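Cytidine deaminase (Burkholderia pseudomallei, PDB 3DMO) probably catalyses the zinc-dependent hydrolytic deamination of cytidine and 2'-deoxycytidine to uridine and 2'-deoxyuridine, salvaging pyrimidines for UMP synthesis. Local coordinates at residues 51-55 / 56-60; 62-65 / 66-70; 98-101 / 102-105. All blocks are in the same frame, centred on the assembly; numbering follows the deposited sequence. Where two conformers were deposited one is given.

Interaction 1 (51-55 / 56-60); sequences VENAS and YGLCN. With MRD ((4R)-2-methylpentane-2,4-diol), chain K.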
ATOM      1  N   VAL A  51      -1.812  -7.590 -10.241  1.00 18.43           N
ATOM      2  CA  VAL A  51      -0.392  -7.803 -10.524  1.00 18.46           C
ATOM      3  C   VAL A  51       0.275  -8.002  -9.189  1.00 18.67           C
ATOM      4  O   VAL A  51       0.396  -7.058  -8.399  1.00 18.54           O
ATOM      5  CB  VAL A  51       0.258  -6.608 -11.275  1.00 18.76           C
ATOM      6  CG1 VAL A  51       1.737  -6.890 -11.556  1.00 18.03           C
ATOM      7  CG2 VAL A  51      -0.503  -6.318 -12.577  1.00 17.96           C
ATOM      8  N   GLU A  52       0.690  -9.238  -8.938  1.00 18.77           N
ATOM      9  CA  GLU A  52       1.208  -9.616  -7.633  1.00 18.71           C
ATOM     10  C   GLU A  52       2.726  -9.458  -7.518  1.00 19.40           C
ATOM     11  O   GLU A  52       3.425  -9.232  -8.511  1.00 18.84           O
ATOM     12  CB  GLU A  52       0.743 -11.032  -7.258  1.00 18.43           C
ATOM     13  CG  GLU A  52      -0.774 -11.107  -7.159  1.00 18.82           C
ATOM     14  CD  GLU A  52      -1.319 -12.395  -6.565  1.00 19.44           C
ATOM     15  OE1 GLU A  52      -2.476 -12.361  -6.093  1.00 20.46           O
ATOM     16  OE2 GLU A  52      -0.624 -13.433  -6.589  1.00 19.84           O
ATOM     17  N   ASN A  53       3.213  -9.541  -6.279  1.00 19.59           N
ATOM     18  CA  ASN A  53       4.634  -9.425  -5.970  1.00 19.55           C
ATOM     19  C   ASN A  53       4.945 -10.378  -4.825  1.00 19.57           C
ATOM     20  O   ASN A  53       4.063 -10.662  -4.016  1.00 19.04           O
ATOM     21  CB  ASN A  53       4.960  -7.986  -5.561  1.00 19.66           C
ATOM     22  CG  ASN A  53       6.443  -7.710  -5.538  1.00 20.07           C
ATOM     23  OD1 ASN A  53       7.118  -7.971  -4.534  1.00 22.60           O
ATOM     24  ND2 ASN A  53       6.966  -7.165  -6.633  1.00 19.57           N
ATOM     25  N   ALA A  54       6.179 -10.883  -4.773  1.00 20.12           N
ATOM     26  CA  ALA A  54       6.588 -11.832  -3.728  1.00 20.46           C
ATOM     27  C   ALA A  54       6.432 -11.212  -2.346  1.00 20.91           C
ATOM     28  O   ALA A  54       6.145 -11.912  -1.373  1.00 21.59           O
ATOM     29  CB  ALA A  54       8.025 -12.310  -3.955  1.00 20.87           C
ATOM     30  N   SER A  55       6.634  -9.901  -2.274  1.00 21.26           N
ATOM     31  CA  SER A  55       6.278  -9.141  -1.090  1.00 21.54           C
ATOM     32  C   SER A  55       4.841  -8.688  -1.283  1.00 20.70           C
ATOM     33  O   SER A  55       4.573  -7.757  -2.042  1.00 20.28           O
ATOM     34  CB  SER A  55       7.209  -7.944  -0.905  1.00 21.53           C
ATOM     35  OG  SER A  55       6.776  -7.149   0.182  1.00 25.60           O
ATOM     36  N   TYR A  56       3.921  -9.361  -0.591  1.00 20.67           N
ATOM     37  CA  TYR A  56       2.478  -9.214  -0.829  1.00 20.29           C
ATOM     38  C   TYR A  56       1.969  -7.774  -0.759  1.00 20.07           C
ATOM     39  O   TYR A  56       1.036  -7.405  -1.468  1.00 20.37           O
ATOM     40  CB  TYR A  56       1.675 -10.074   0.151  1.00 20.98           C
ATOM     41  CG  TYR A  56       1.695 -11.560  -0.100  1.00 21.18           C
ATOM     42  CD1 TYR A  56       0.853 -12.401   0.622  1.00 21.89           C
ATOM     43  CD2 TYR A  56       2.544 -12.137  -1.061  1.00 21.40           C
ATOM     44  CE1 TYR A  56       0.858 -13.781   0.416  1.00 22.91           C
ATOM     45  CE2 TYR A  56       2.551 -13.518  -1.284  1.00 22.74           C
ATOM     46  CZ  TYR A  56       1.705 -14.333  -0.541  1.00 22.78           C
ATOM     47  OH  TYR A  56       1.698 -15.700  -0.733  1.00 22.74           O
ATOM     48  N   GLY A  57       2.568  -6.960   0.104  1.00 19.96           N
ATOM     49  CA  GLY A  57       2.136  -5.574   0.244  1.00 20.12           C
ATOM     50  C   GLY A  57       2.277  -4.732  -1.012  1.00 20.04           C
ATOM     51  O   GLY A  57       1.718  -3.639  -1.087  1.00 20.62           O
ATOM     52  N   LEU A  58       3.000  -5.248  -2.010  1.00 19.69           N
ATOM     53  CA  LEU A  58       3.180  -4.538  -3.280  1.00 19.23           C
ATOM     54  C   LEU A  58       2.266  -5.033  -4.397  1.00 19.20           C
ATOM     55  O   LEU A  58       2.330  -4.526  -5.514  1.00 19.26           O
ATOM     56  CB  LEU A  58       4.645  -4.569  -3.710  1.00 19.37           C
ATOM     57  CG  LEU A  58       5.402  -3.624  -2.767  1.00 19.83           C
ATOM     58  CD1 LEU A  58       6.703  -4.206  -2.350  1.00 23.75           C
ATOM     59  CD2 LEU A  58       5.565  -2.269  -3.402  1.00 21.75           C
ATOM     60  N   CYS A  59       1.397  -5.991  -4.086  1.00 18.99           N
ATOM     61  CA  CYS A  59       0.373  -6.416  -5.051  1.00 19.45           C
ATOM     62  C   CYS A  59      -0.538  -5.244  -5.403  1.00 19.47           C
ATOM     63  O   CYS A  59      -0.843  -4.412  -4.540  1.00 19.45           O
ATOM     64  CB  CYS A  59      -0.470  -7.563  -4.493  1.00 19.36           C
ATOM     65  SG  CYS A  59       0.455  -9.095  -4.228  1.00 20.51           S
ATOM     66  N   ASN A  60      -0.947  -5.177  -6.666  1.00 19.41           N
ATOM     67  CA  ASN A  60      -1.925  -4.191  -7.111  1.00 19.63           C
ATOM     68  C   ASN A  60      -3.165  -4.884  -7.672  1.00 19.54           C
ATOM     69  O   ASN A  60      -3.051  -5.901  -8.352  1.00 20.33           O
ATOM     70  CB  ASN A  60      -1.327  -3.269  -8.171  1.00 19.84           C
ATOM     71  CG  ASN A  60      -2.138  -1.998  -8.364  1.00 21.91           C
ATOM     72  OD1 ASN A  60      -2.311  -1.213  -7.425  1.00 24.51           O
ATOM     73  ND2 ASN A  60      -2.641  -1.785  -9.578  1.00 22.39           N
TER
HETATM   74  C1  MRD K 132       5.674 -10.738   4.734  1.00 37.75           C
HETATM   75  C2  MRD K 132       4.328 -11.024   4.061  1.00 37.77           C
HETATM   76  O2  MRD K 132       3.343 -11.325   5.073  1.00 36.45           O
HETATM   77  CM  MRD K 132       3.817  -9.773   3.344  1.00 37.43           C
HETATM   78  C3  MRD K 132       4.373 -12.270   3.175  1.00 38.03           C
HETATM   79  C4  MRD K 132       5.537 -12.354   2.196  1.00 39.17           C
HETATM   80  O4  MRD K 132       5.373 -11.348   1.223  1.00 38.81           O
HETATM   81  C5  MRD K 132       5.556 -13.718   1.516  1.00 39.21           C
HETATM   82  O   HOH W   1       2.732  -5.641  -7.963  1.00 20.08           O
HETATM   83  O   HOH W   2       4.429  -6.863   2.047  1.00 31.40           O
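Val-51 and Asn-60 form an antiparallel hydrogen-bonded pair that closes the base of this hairpin-like loop: Val-51 N donates to Asn-60 O at 2.8 Å, and Asn-60 N to Val-51 O at 2.9 Å. Further along, Ser-55 O accepts from Leu-58 N, starting the 3-10 turn 56-58. Among side-chain bonds, Cys-59 SG accepts from Asn-53 N at 3.5 Å. With CG of Asn-53 anti to the backbone N (chi1 -167°), its OD1 reaches Ser-55 N at 3.0 Å in an Asx turn, which suits the short amide of asparagine. In the packing, Leu-58 lies side by side with Asn-53, CB to CB 3.9 Å, its CD1 reaches Ser-55, and Cys-59 SG rests on Glu-52 CB. A water donates to Val-51 O and Leu-58 O, bridging the two arms of the loop. O4 of a methylpentanediol, probably from the crystallisation liquor, donates to Ala-54 O and accepts from Tyr-56 N; its C5 lies 4.1 Å above the plane of the Tyr-56 ring, offset toward the rim. That ring stacks on Tyr-56 of the third subunit. Residues 51-56 belong to the predicted substrate-binding loop, just ahead of the zinc ligand Cys-61 and helix 62-72.

Interaction 2 (62-65 / 66-70); sequences AERT and ALFSA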
ATOM      1  N   ALA A  62      -6.827  -5.247  -9.870  1.00 17.65           N
ATOM      2  CA  ALA A  62      -7.363  -4.982 -11.207  1.00 17.46           C
ATOM      3  C   ALA A  62      -8.007  -3.603 -11.387  1.00 17.22           C
ATOM      4  O   ALA A  62      -7.705  -2.897 -12.350  1.00 16.70           O
ATOM      5  CB  ALA A  62      -8.361  -6.082 -11.598  1.00 17.01           C
ATOM      6  N   GLU A  63      -8.879  -3.224 -10.449  1.00 17.33           N
ATOM      7  CA  GLU A  63      -9.596  -1.950 -10.505  1.00 17.91           C
ATOM      8  C   GLU A  63      -8.583  -0.804 -10.573  1.00 17.99           C
ATOM      9  O   GLU A  63      -8.707   0.113 -11.396  1.00 17.70           O
ATOM     10  CB  GLU A  63     -10.481  -1.757  -9.260  1.00 17.83           C
ATOM     11  CG  GLU A  63     -11.551  -2.836  -9.014  1.00 19.76           C
ATOM     12  CD  GLU A  63     -11.072  -3.995  -8.127  1.00 20.18           C
ATOM     13  OE1 GLU A  63     -10.037  -4.618  -8.430  1.00 19.79           O
ATOM     14  OE2 GLU A  63     -11.743  -4.293  -7.116  1.00 20.62           O
ATOM     15  N   ARG A  64      -7.575  -0.867  -9.701  1.00 17.97           N
ATOM     16  CA  ARG A  64      -6.564   0.179  -9.640  1.00 18.23           C
ATOM     17  C   ARG A  64      -5.645   0.186 -10.857  1.00 18.04           C
ATOM     18  O   ARG A  64      -5.306   1.258 -11.349  1.00 18.11           O
ATOM     19  CB  ARG A  64      -5.776   0.120  -8.330  1.00 18.32           C
ATOM     20  CG  ARG A  64      -6.584   0.652  -7.151  1.00 19.49           C
ATOM     21  CD  ARG A  64      -5.777   0.598  -5.872  1.00 20.08           C
ATOM     22  NE  ARG A  64      -5.769  -0.747  -5.305  1.00 20.40           N
ATOM     23  CZ  ARG A  64      -4.904  -1.177  -4.392  1.00 22.26           C
ATOM     24  NH1 ARG A  64      -3.960  -0.366  -3.909  1.00 20.68           N
ATOM     25  NH2 ARG A  64      -4.990  -2.422  -3.943  1.00 22.18           N
ATOM     26  N   THR A  65      -5.286  -0.996 -11.359  1.00 18.04           N
ATOM     27  CA  THR A  65      -4.521  -1.121 -12.605  1.00 17.88           C
ATOM     28  C   THR A  65      -5.238  -0.429 -13.775  1.00 17.04           C
ATOM     29  O   THR A  65      -4.621   0.348 -14.507  1.00 17.22           O
ATOM     30  CB  THR A  65      -4.241  -2.597 -12.956  1.00 18.32           C
ATOM     31  OG1 THR A  65      -3.377  -3.165 -11.963  1.00 18.60           O
ATOM     32  CG2 THR A  65      -3.566  -2.718 -14.328  1.00 18.22           C
ATOM     33  N   ALA A  66      -6.535  -0.701 -13.934  1.00 16.91           N
ATOM     34  CA  ALA A  66      -7.344  -0.057 -14.979  1.00 16.87           C
ATOM     35  C   ALA A  66      -7.375   1.467 -14.843  1.00 17.00           C
ATOM     36  O   ALA A  66      -7.147   2.185 -15.812  1.00 16.98           O
ATOM     37  CB  ALA A  66      -8.767  -0.620 -14.994  1.00 16.04           C
ATOM     38  N   LEU A  67      -7.623   1.955 -13.630  1.00 16.99           N
ATOM     39  CA  LEU A  67      -7.680   3.394 -13.387  1.00 17.30           C
ATOM     40  C   LEU A  67      -6.326   4.091 -13.567  1.00 16.82           C
ATOM     41  O   LEU A  67      -6.265   5.163 -14.167  1.00 17.03           O
ATOM     42  CB  LEU A  67      -8.254   3.693 -12.003  1.00 17.43           C
ATOM     43  CG  LEU A  67      -9.762   3.483 -11.789  1.00 17.46           C
ATOM     44  CD1 LEU A  67     -10.091   3.277 -10.298  1.00 19.25           C
ATOM     45  CD2 LEU A  67     -10.579   4.648 -12.370  1.00 17.56           C
ATOM     46  N   PHE A  68      -5.249   3.489 -13.062  1.00 16.89           N
ATOM     47  CA  PHE A  68      -3.911   4.080 -13.222  1.00 17.13           C
ATOM     48  C   PHE A  68      -3.499   4.141 -14.703  1.00 16.95           C
ATOM     49  O   PHE A  68      -2.863   5.114 -15.140  1.00 16.79           O
ATOM     50  CB  PHE A  68      -2.848   3.337 -12.392  1.00 16.82           C
ATOM     51  CG  PHE A  68      -3.101   3.337 -10.900  1.00 17.00           C
ATOM     52  CD1 PHE A  68      -2.608   2.291 -10.116  1.00 16.63           C
ATOM     53  CD2 PHE A  68      -3.815   4.361 -10.280  1.00 17.45           C
ATOM     54  CE1 PHE A  68      -2.820   2.261  -8.738  1.00 17.37           C
ATOM     55  CE2 PHE A  68      -4.033   4.343  -8.894  1.00 16.93           C
ATOM     56  CZ  PHE A  68      -3.532   3.287  -8.126  1.00 17.76           C
ATOM     57  N   SER A  69      -3.891   3.113 -15.469  1.00 17.00           N
ATOM     58  CA  SER A  69      -3.630   3.065 -16.911  0.50 17.15           C
ATOM     59  C   SER A  69      -4.359   4.186 -17.650  1.00 17.32           C
ATOM     60  O   SER A  69      -3.779   4.862 -18.503  1.00 17.66           O
ATOM     61  CB  SER A  69      -4.026   1.706 -17.490  0.50 16.99           C
ATOM     62  OG  SER A  69      -3.057   0.719 -17.190  0.50 15.76           O
ATOM     63  N   ALA A  70      -5.628   4.389 -17.316  1.00 16.99           N
ATOM     64  CA  ALA A  70      -6.409   5.476 -17.895  1.00 17.27           C
ATOM     65  C   ALA A  70      -5.832   6.853 -17.528  1.00 17.58           C
ATOM     66  O   ALA A  70      -5.748   7.737 -18.377  1.00 17.77           O
ATOM     67  CB  ALA A  70      -7.855   5.373 -17.470  1.00 16.76           C
TER
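Ala-62 to Ala-70 form a little over two turns of one alpha-helix, in which each carbonyl of 62-65 accepts from the N-H four residues on. Ala-66 N reaches Ala-62 O at 2.9 Å and Phe-68 N reaches Arg-64 O at 2.8 Å, both nearly straight at hydrogen; Leu-67 N to Glu-63 O and Ser-69 N to Thr-65 O complete the set. This is helix 62-72 of the cytidine deaminase fold, which carries Glu-63, the predicted proton donor, at its zinc end.

The side chains divide by face. Ala-62, Leu-67 and Ala-70 turn to strand 34-40; the methyl groups of the alanines let the helix lie close to the sheet, and the branched end of Leu-67 also meets Phe-80 of strand 80-87 and Met-103 of helix 97-107. Another face holds Arg-64 and Phe-68, whose side chains run side by side in the same direction. The aliphatic part of the arginine does the touching: its CB lies 3.7 Å from Phe-68 CE1, and CG and CD continue past CZ. A bend at chi3 (-80°) then turns the guanidinium away, its plane 74° from that of the ring, so the two groups are not stacked. Arginine suits the place because its carbon chain can pack on the ring while its charged end reaches the cysteine cluster round the zinc. Thr-65 OG1 accepts from Asn-60 ND2 and has the backbone oxygens of Cys-49 and Cys-61 as alternative acceptors for its one proton. With CG of Phe-68 anti to its carbonyl carbon (chi1 -60°), the ring leans back along the helix, and Arg-64 O sits 3.0 Å above its plane, offset toward the rim.

Interaction 3 (98-101 / 102-105); sequences ACRQ and VMIE. With ZN (zinc ion), chain E.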
ATOM      1  N   ALA A  98      -9.253  -0.612  -0.329  1.00 15.48           N
ATOM      2  CA  ALA A  98      -8.254   0.204  -1.030  1.00 15.99           C
ATOM      3  C   ALA A  98      -8.754   0.612  -2.422  1.00 16.61           C
ATOM      4  O   ALA A  98      -8.695   1.792  -2.796  1.00 17.06           O
ATOM      5  CB  ALA A  98      -6.932  -0.532  -1.128  1.00 16.37           C
ATOM      6  N   CYS A  99      -9.254  -0.361  -3.187  1.00 16.55           N
ATOM      7  CA  CYS A  99      -9.850  -0.072  -4.495  1.00 16.81           C
ATOM      8  C   CYS A  99     -11.034   0.882  -4.440  1.00 16.50           C
ATOM      9  O   CYS A  99     -11.178   1.733  -5.316  1.00 15.75           O
ATOM     10  CB  CYS A  99     -10.259  -1.355  -5.222  1.00 16.66           C
ATOM     11  SG  CYS A  99      -8.858  -2.251  -5.901  1.00 17.17           S
ATOM     12  N   ARG A 100     -11.876   0.729  -3.415  1.00 15.98           N
ATOM     13  CA  ARG A 100     -13.013   1.630  -3.194  1.00 15.94           C
ATOM     14  C   ARG A 100     -12.566   3.073  -2.954  1.00 15.86           C
ATOM     15  O   ARG A 100     -13.188   4.004  -3.460  1.00 15.13           O
ATOM     16  CB  ARG A 100     -13.896   1.131  -2.047  1.00 16.19           C
ATOM     17  CG  ARG A 100     -14.571  -0.201  -2.335  1.00 16.97           C
ATOM     18  CD  ARG A 100     -15.432  -0.651  -1.162  1.00 17.58           C
ATOM     19  NE  ARG A 100     -15.788  -2.065  -1.259  1.00 18.53           N
ATOM     20  CZ  ARG A 100     -16.830  -2.646  -0.662  1.00 19.36           C
ATOM     21  NH1 ARG A 100     -17.670  -1.948   0.106  1.00 18.02           N
ATOM     22  NH2 ARG A 100     -17.019  -3.948  -0.819  1.00 18.63           N
ATOM     23  N   GLN A 101     -11.476   3.249  -2.205  1.00 16.35           N
ATOM     24  CA  GLN A 101     -10.940   4.582  -1.917  1.00 16.98           C
ATOM     25  C   GLN A 101     -10.393   5.255  -3.181  1.00 16.84           C
ATOM     26  O   GLN A 101     -10.607   6.455  -3.411  1.00 16.64           O
ATOM     27  CB  GLN A 101      -9.857   4.504  -0.834  1.00 17.03           C
ATOM     28  CG  GLN A 101      -9.404   5.862  -0.272  1.00 18.51           C
ATOM     29  CD  GLN A 101     -10.513   6.575   0.477  1.00 17.83           C
ATOM     30  OE1 GLN A 101     -11.087   6.038   1.425  1.00 18.65           O
ATOM     31  NE2 GLN A 101     -10.820   7.796   0.051  1.00 18.57           N
ATOM     32  N   VAL A 102      -9.722   4.464  -4.020  1.00 16.79           N
ATOM     33  CA  VAL A 102      -9.185   4.959  -5.294  1.00 17.68           C
ATOM     34  C   VAL A 102     -10.318   5.209  -6.306  1.00 17.99           C
ATOM     35  O   VAL A 102     -10.332   6.238  -6.984  1.00 17.84           O
ATOM     36  CB  VAL A 102      -8.118   4.005  -5.862  1.00 17.04           C
ATOM     37  CG1 VAL A 102      -7.696   4.418  -7.270  1.00 17.60           C
ATOM     38  CG2 VAL A 102      -6.906   3.961  -4.932  1.00 16.51           C
ATOM     39  N   MET A 103     -11.284   4.296  -6.373  1.00 18.54           N
ATOM     40  CA  MET A 103     -12.457   4.495  -7.220  1.00 20.63           C
ATOM     41  C   MET A 103     -13.228   5.756  -6.873  1.00 20.00           C
ATOM     42  O   MET A 103     -13.690   6.458  -7.770  1.00 20.63           O
ATOM     43  CB  MET A 103     -13.397   3.290  -7.179  1.00 19.99           C
ATOM     44  CG  MET A 103     -12.879   2.101  -7.951  1.00 21.91           C
ATOM     45  SD  MET A 103     -14.145   0.831  -8.115  1.00 25.50           S
ATOM     46  CE  MET A 103     -14.307   0.277  -6.430  1.00 26.86           C
ATOM     47  N   ILE A 104     -13.365   6.060  -5.584  1.00 19.95           N
ATOM     48  CA  ILE A 104     -14.149   7.232  -5.210  1.00 20.35           C
ATOM     49  C   ILE A 104     -13.428   8.538  -5.566  1.00 20.37           C
ATOM     50  O   ILE A 104     -14.063   9.484  -6.025  1.00 21.01           O
ATOM     51  CB  ILE A 104     -14.681   7.183  -3.742  1.00 20.29           C
ATOM     52  CG1 ILE A 104     -16.079   7.834  -3.690  1.00 21.00           C
ATOM     53  CG2 ILE A 104     -13.688   7.804  -2.745  1.00 20.83           C
ATOM     54  CD1 ILE A 104     -16.828   7.629  -2.402  1.00 20.61           C
ATOM     55  N   GLU A 105     -12.107   8.571  -5.385  1.00 20.13           N
ATOM     56  CA  GLU A 105     -11.315   9.750  -5.738  1.00 20.55           C
ATOM     57  C   GLU A 105     -11.223   9.967  -7.254  1.00 19.79           C
ATOM     58  O   GLU A 105     -11.451  11.082  -7.739  1.00 19.83           O
ATOM     59  CB  GLU A 105      -9.930   9.679  -5.106  1.00 20.98           C
ATOM     60  CG  GLU A 105      -9.005  10.778  -5.577  1.00 21.55           C
ATOM     61  CD  GLU A 105      -8.203  11.379  -4.456  1.00 21.55           C
ATOM     62  OE1 GLU A 105      -8.277  10.863  -3.320  1.00 20.25           O
ATOM     63  OE2 GLU A 105      -7.509  12.378  -4.723  1.00 21.08           O
TER
HETATM   64 ZN    ZN E 131      -8.704  -4.139  -4.468  1.00 20.55          ZN
HETATM   65  O   HOH W   3      -9.861   9.587  -1.726  1.00 40.13           O
HETATM   66  O   HOH W   4     -10.315  -5.409  -5.077  1.00 18.93           O
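Met-103 folds back over the preceding turn of its helix to meet Cys-99 and Arg-100. Its CB is 3.3 Å from Cys-99 O, the same oxygen that accepts the N-H of Met-103, and CG stays 3.2 Å from Cys-99 O. SD passes at a looser distance; then the chain bends at chi3 (-68°) and carries the methyl CE back to 3.7 Å from Arg-100 CA and 4.1 Å from Arg-100 CG. A flexible, unbranched thioether suits this position, since it can curl along the helix surface and pack obliquely against the arginine stem.

The stem of Arg-100 is extended from CG to NE, and its guanidinium is gripped by carbonyl oxygens: Pro-95 and Leu-130 of its own chain, Pro-132 and Asp-133 of the fourth subunit. On the zinc side Cys-99 SG binds the zinc ion at 2.4 Å; Cys-61, Cys-96 and a water at 2.1 Å complete the four ligands, a site in which zinc probably activates the water for deamination. Gln-101 and Glu-105, one turn apart, share a different water: it accepts from Gln-101 NE2 at 2.7 Å and donates to Glu-105 OE1 at 2.6 Å. Gln-101 OE1 accepts from Gly-97 N of the fourth subunit, and NE2 also donates to Phe-135 O. The carboxylate of Glu-105 also takes bonds from Tyr-26, Tyr-29 and the backbone of Ala-54 of the second subunit.

Helix 97-107 is the crossover of a beta-alpha-beta unit between strands 80-87 and 112-116; Cys-99, Val-102 and Met-103 face helix 62-72, while Ile-104 turns to the C-terminal loop at Ala-134 and Tyr-136.

All three contacts are largely buried in the tetramer, but they differ in place. Interaction 1 lies farthest from the chain centre and is a loop, held by backbone bonds, an Asx turn and a thiol acceptor. Interactions 2 and 3 are turns of two neighbouring helices, with regular backbone bonding inside each and packing between them that is nonpolar at Val-102 and Met-103 and polar round Cys-99. Their zinc ends converge where Glu-63 and Arg-64 touch Cys-99. Interaction 1 joins interaction 2 through Asn-60 and Thr-65, yet does not touch interaction 3 within the chain; between subunits, Ala-54 N bonds to Glu-105, and Asn-53 more weakly to Gln-101, both of the second subunit.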